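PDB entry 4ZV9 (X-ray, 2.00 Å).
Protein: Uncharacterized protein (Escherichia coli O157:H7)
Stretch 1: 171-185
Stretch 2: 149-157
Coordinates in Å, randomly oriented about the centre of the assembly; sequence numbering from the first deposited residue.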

# COMPACT_ATOMS: atom_id res chain seq x y z
N LEU A 171 2.13 -10.81 -4.33
CA LEU A 171 2.52 -10.88 -2.93
C LEU A 171 4.03 -11.05 -2.75
O LEU A 171 4.66 -11.91 -3.38
CB LEU A 171 1.78 -12.01 -2.21
CG LEU A 171 0.26 -12.00 -2.39
CD1 LEU A 171 -0.16 -12.96 -3.50
CD2 LEU A 171 -0.45 -12.39 -1.11
N HIS A 172 4.61 -10.21 -1.90
CA HIS A 172 6.04 -10.29 -1.58
C HIS A 172 6.22 -10.77 -0.14
O HIS A 172 5.71 -10.14 0.80
CB HIS A 172 6.70 -8.92 -1.72
CG HIS A 172 6.49 -8.27 -3.05
ND1 HIS A 172 7.16 -8.68 -4.19
CD2 HIS A 172 5.71 -7.23 -3.42
CE1 HIS A 172 6.79 -7.92 -5.20
NE2 HIS A 172 5.92 -7.02 -4.76
N PHE A 173 6.95 -11.86 0.04
CA PHE A 173 7.21 -12.41 1.36
C PHE A 173 8.71 -12.51 1.62
O PHE A 173 9.49 -12.75 0.70
CB PHE A 173 6.61 -13.81 1.51
CG PHE A 173 5.12 -13.85 1.39
CD1 PHE A 173 4.32 -13.30 2.37
CD2 PHE A 173 4.52 -14.50 0.32
CE1 PHE A 173 2.94 -13.35 2.28
CE2 PHE A 173 3.14 -14.58 0.23
CZ PHE A 173 2.35 -14.01 1.21
N ALA A 174 9.11 -12.31 2.87
CA ALA A 174 10.50 -12.46 3.27
C ALA A 174 10.68 -13.87 3.85
O ALA A 174 9.88 -14.30 4.68
CB ALA A 174 10.86 -11.42 4.30
N GLU A 175 11.72 -14.57 3.43
CA GLU A 175 11.97 -15.95 3.90
C GLU A 175 12.00 -16.10 5.42
O GLU A 175 11.40 -17.02 5.97
CB GLU A 175 13.29 -16.49 3.36
CG GLU A 175 13.51 -17.96 3.72
CD GLU A 175 14.89 -18.48 3.37
OE1 GLU A 175 15.79 -17.69 2.99
OE2 GLU A 175 15.10 -19.69 3.51
N LEU A 176 12.66 -15.16 6.10
CA LEU A 176 12.80 -15.24 7.56
C LEU A 176 11.57 -14.78 8.36
O LEU A 176 11.52 -14.97 9.58
CB LEU A 176 14.03 -14.44 7.99
CG LEU A 176 15.37 -14.82 7.34
CD1 LEU A 176 16.49 -13.90 7.80
CD2 LEU A 176 15.74 -16.27 7.62
N ASP A 177 10.58 -14.22 7.69
CA ASP A 177 9.36 -13.69 8.33
C ASP A 177 8.35 -14.81 8.61
O ASP A 177 7.25 -14.85 8.01
CB ASP A 177 8.76 -12.62 7.42
CG ASP A 177 7.59 -11.87 8.03
OD1 ASP A 177 7.41 -11.90 9.26
OD2 ASP A 177 6.86 -11.19 7.28
N THR A 178 8.69 -15.65 9.58
CA THR A 178 7.90 -16.84 9.89
C THR A 178 6.47 -16.57 10.35
O THR A 178 5.59 -17.35 9.99
CB THR A 178 8.59 -17.71 10.95
OG1 THR A 178 8.83 -16.92 12.12
CG2 THR A 178 9.92 -18.26 10.41
N ARG A 179 6.23 -15.50 11.10
CA ARG A 179 4.86 -15.19 11.56
C ARG A 179 3.89 -14.96 10.40
O ARG A 179 2.77 -15.46 10.42
CB ARG A 179 4.83 -13.98 12.50
CG ARG A 179 5.45 -14.22 13.86
CD ARG A 179 5.39 -12.99 14.76
NE ARG A 179 5.94 -13.17 16.10
CZ ARG A 179 5.26 -13.60 17.16
NH1 ARG A 179 3.97 -13.94 17.08
NH2 ARG A 179 5.88 -13.71 18.33
N ILE A 180 4.32 -14.23 9.38
CA ILE A 180 3.46 -14.00 8.21
C ILE A 180 3.41 -15.20 7.30
O ILE A 180 2.34 -15.61 6.83
CB ILE A 180 3.97 -12.79 7.40
CG1 ILE A 180 3.73 -11.50 8.17
CG2 ILE A 180 3.34 -12.73 6.02
CD1 ILE A 180 2.29 -11.24 8.53
N ASN A 181 4.58 -15.78 7.04
CA ASN A 181 4.67 -16.96 6.17
C ASN A 181 3.83 -18.15 6.64
O ASN A 181 3.38 -18.95 5.82
CB ASN A 181 6.13 -17.39 6.01
CG ASN A 181 6.98 -16.33 5.32
OD1 ASN A 181 6.46 -15.34 4.79
ND2 ASN A 181 8.28 -16.54 5.31
N GLU A 182 3.62 -18.27 7.95
CA GLU A 182 2.81 -19.36 8.52
C GLU A 182 1.45 -19.46 7.88
O GLU A 182 0.93 -20.54 7.68
CB GLU A 182 2.56 -19.09 10.00
CG GLU A 182 2.47 -20.31 10.89
CD GLU A 182 2.39 -19.93 12.36
OE1 GLU A 182 2.37 -18.72 12.67
OE2 GLU A 182 2.39 -20.86 13.20
N GLY A 183 0.85 -18.30 7.60
CA GLY A 183 -0.48 -18.26 7.00
C GLY A 183 -0.55 -18.31 5.49
O GLY A 183 -1.63 -18.46 4.92
N TRP A 184 0.60 -18.23 4.82
CA TRP A 184 0.62 -18.23 3.36
C TRP A 184 0.07 -19.51 2.71
O TRP A 184 -0.75 -19.42 1.80
CB TRP A 184 2.01 -17.84 2.82
CG TRP A 184 2.18 -18.01 1.34
CD1 TRP A 184 3.16 -18.73 0.72
CD2 TRP A 184 1.33 -17.51 0.28
NE1 TRP A 184 3.00 -18.69 -0.65
CE2 TRP A 184 1.88 -17.95 -0.94
CE3 TRP A 184 0.17 -16.73 0.26
CZ2 TRP A 184 1.31 -17.64 -2.18
CZ3 TRP A 184 -0.40 -16.41 -0.98
CH2 TRP A 184 0.17 -16.86 -2.18
N PRO A 185 0.51 -20.70 3.16
CA PRO A 185 -0.01 -21.89 2.49
C PRO A 185 -1.54 -21.98 2.43
O PRO A 185 -2.08 -22.40 1.41
CB PRO A 185 0.61 -23.04 3.31
CG PRO A 185 1.89 -22.48 3.83
CD PRO A 185 1.61 -21.02 4.09
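Stretch 2 (149-157) AVPFYGRQA

Stretch 2 enters as a strand, 149-151, and continues as loop from Phe-152 onward. Its strand runs parallel to strand 171-174: the N-to-C directions differ by 5° and the axes approach to 5.7 Å. The CA atoms nearest each other set the register, pairing Leu-171 with Pro-151 (5.3 Å), His-172 with Phe-152 (4.8 Å) and Phe-173 with Tyr-153 (4.9 Å).

At Leu-171 the contact is apolar, CD2 lying 3.8 Å from CG of Pro-151. His-172 carries the single beta bridge, to Phe-152. Its N donates to Pro-151 O (3.1 Å, 177° at the hydrogen), and its O accepts from Tyr-153 N (2.8 Å, 164°), so one residue bonds the two that flank its partner, as parallel pairing requires. The CA-to-CB bond of His-172 points toward stretch 2; its CD2 lies over one face of the Phe-152 ring, 3.5 Å from CZ, with ring planes at 36° and centroids 4.3 Å apart. The edge of the imidazole meets Val-150, NE2 to CG1 at 3.6 Å.

Phe-173 starts away, yet its ring returns, CE1 reaching 3.6 Å from Gln-156 NE2. At the end of the type I turn from Ala-174 to Asp-177, Asp-177 OD2 lies 3.5 Å from Tyr-153 CB.

In the helix that begins at Thr-178, the CA-to-CB bond of Ile-180 points toward stretch 2, which here, with Gly-154 phi/psi at -129/165 and Arg-155 at -54/139, is extended loop. Ile-180 CG2 lies 3.5 Å from Gly-154 O, and CD1 lies 3.7 Å from Arg-155 N. The CA-to-CB bond of Gln-156 points toward stretch 1, and its NE2 donates to Ile-180 O (2.9 Å, 138°). Farther along, Gln-156 CG rests 3.6 Å from Gly-183 O. Gln-156 NE2 also approaches Trp-184 N to 3.4 Å, but both are donors, so this is proximity without a hydrogen bond.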

# COMPACT_ATOMS: atom_id res chain seq x y z
N ALA A 149 -3.70 -5.45 -6.30
CA ALA A 149 -3.25 -5.30 -4.91
C ALA A 149 -1.87 -5.92 -4.76
O ALA A 149 -1.61 -7.03 -5.27
CB ALA A 149 -4.22 -5.95 -3.96
N VAL A 150 -0.99 -5.23 -4.04
CA VAL A 150 0.39 -5.66 -3.87
C VAL A 150 0.81 -5.59 -2.40
O VAL A 150 1.38 -4.60 -1.95
CB VAL A 150 1.34 -4.81 -4.74
CG1 VAL A 150 2.76 -5.37 -4.70
CG2 VAL A 150 0.86 -4.76 -6.18
N PRO A 151 0.50 -6.65 -1.63
CA PRO A 151 0.91 -6.66 -0.23
C PRO A 151 2.37 -7.06 -0.03
O PRO A 151 2.80 -8.10 -0.56
CB PRO A 151 -0.00 -7.73 0.39
CG PRO A 151 -0.37 -8.62 -0.75
CD PRO A 151 -0.51 -7.69 -1.92
N PHE A 152 3.12 -6.23 0.69
CA PHE A 152 4.47 -6.58 1.11
C PHE A 152 4.41 -7.12 2.54
O PHE A 152 3.98 -6.40 3.47
CB PHE A 152 5.39 -5.38 1.11
CG PHE A 152 5.86 -4.94 -0.25
CD1 PHE A 152 5.02 -4.27 -1.11
CD2 PHE A 152 7.20 -5.08 -0.60
CE1 PHE A 152 5.48 -3.80 -2.34
CE2 PHE A 152 7.66 -4.62 -1.82
CZ PHE A 152 6.80 -3.99 -2.69
N TYR A 153 4.87 -8.35 2.72
CA TYR A 153 4.97 -9.02 4.03
C TYR A 153 3.90 -8.58 5.01
O TYR A 153 4.19 -8.06 6.08
CB TYR A 153 6.39 -8.89 4.62
CG TYR A 153 7.12 -7.61 4.27
CD1 TYR A 153 6.86 -6.42 4.93
CD2 TYR A 153 8.11 -7.63 3.30
CE1 TYR A 153 7.56 -5.26 4.62
CE2 TYR A 153 8.81 -6.49 2.98
CZ TYR A 153 8.53 -5.30 3.63
OH TYR A 153 9.23 -4.19 3.27
N GLY A 154 2.65 -8.85 4.63
CA GLY A 154 1.48 -8.51 5.44
C GLY A 154 0.53 -9.66 5.67
O GLY A 154 0.61 -10.70 5.01
N ARG A 155 -0.36 -9.47 6.65
CA ARG A 155 -1.36 -10.48 6.99
C ARG A 155 -2.19 -10.92 5.78
O ARG A 155 -2.62 -10.12 4.97
CB ARG A 155 -2.32 -9.99 8.08
CG ARG A 155 -1.96 -10.48 9.48
CD ARG A 155 -2.80 -9.81 10.57
NE ARG A 155 -4.20 -9.75 10.19
CZ ARG A 155 -5.13 -9.06 10.85
NH1 ARG A 155 -4.82 -8.35 11.93
NH2 ARG A 155 -6.38 -9.09 10.41
N GLN A 156 -2.43 -12.22 5.72
CA GLN A 156 -3.17 -12.82 4.63
C GLN A 156 -4.66 -12.44 4.72
O GLN A 156 -5.12 -11.98 5.76
CB GLN A 156 -3.05 -14.35 4.72
CG GLN A 156 -1.68 -14.88 5.12
CD GLN A 156 -0.54 -14.48 4.20
OE1 GLN A 156 -0.75 -13.90 3.13
NE2 GLN A 156 0.68 -14.82 4.60
N ALA A 157 -5.39 -12.61 3.63
CA ALA A 157 -6.84 -12.41 3.65
C ALA A 157 -7.44 -13.60 4.40
O ALA A 157 -6.85 -14.68 4.40
CB ALA A 157 -7.39 -12.39 2.23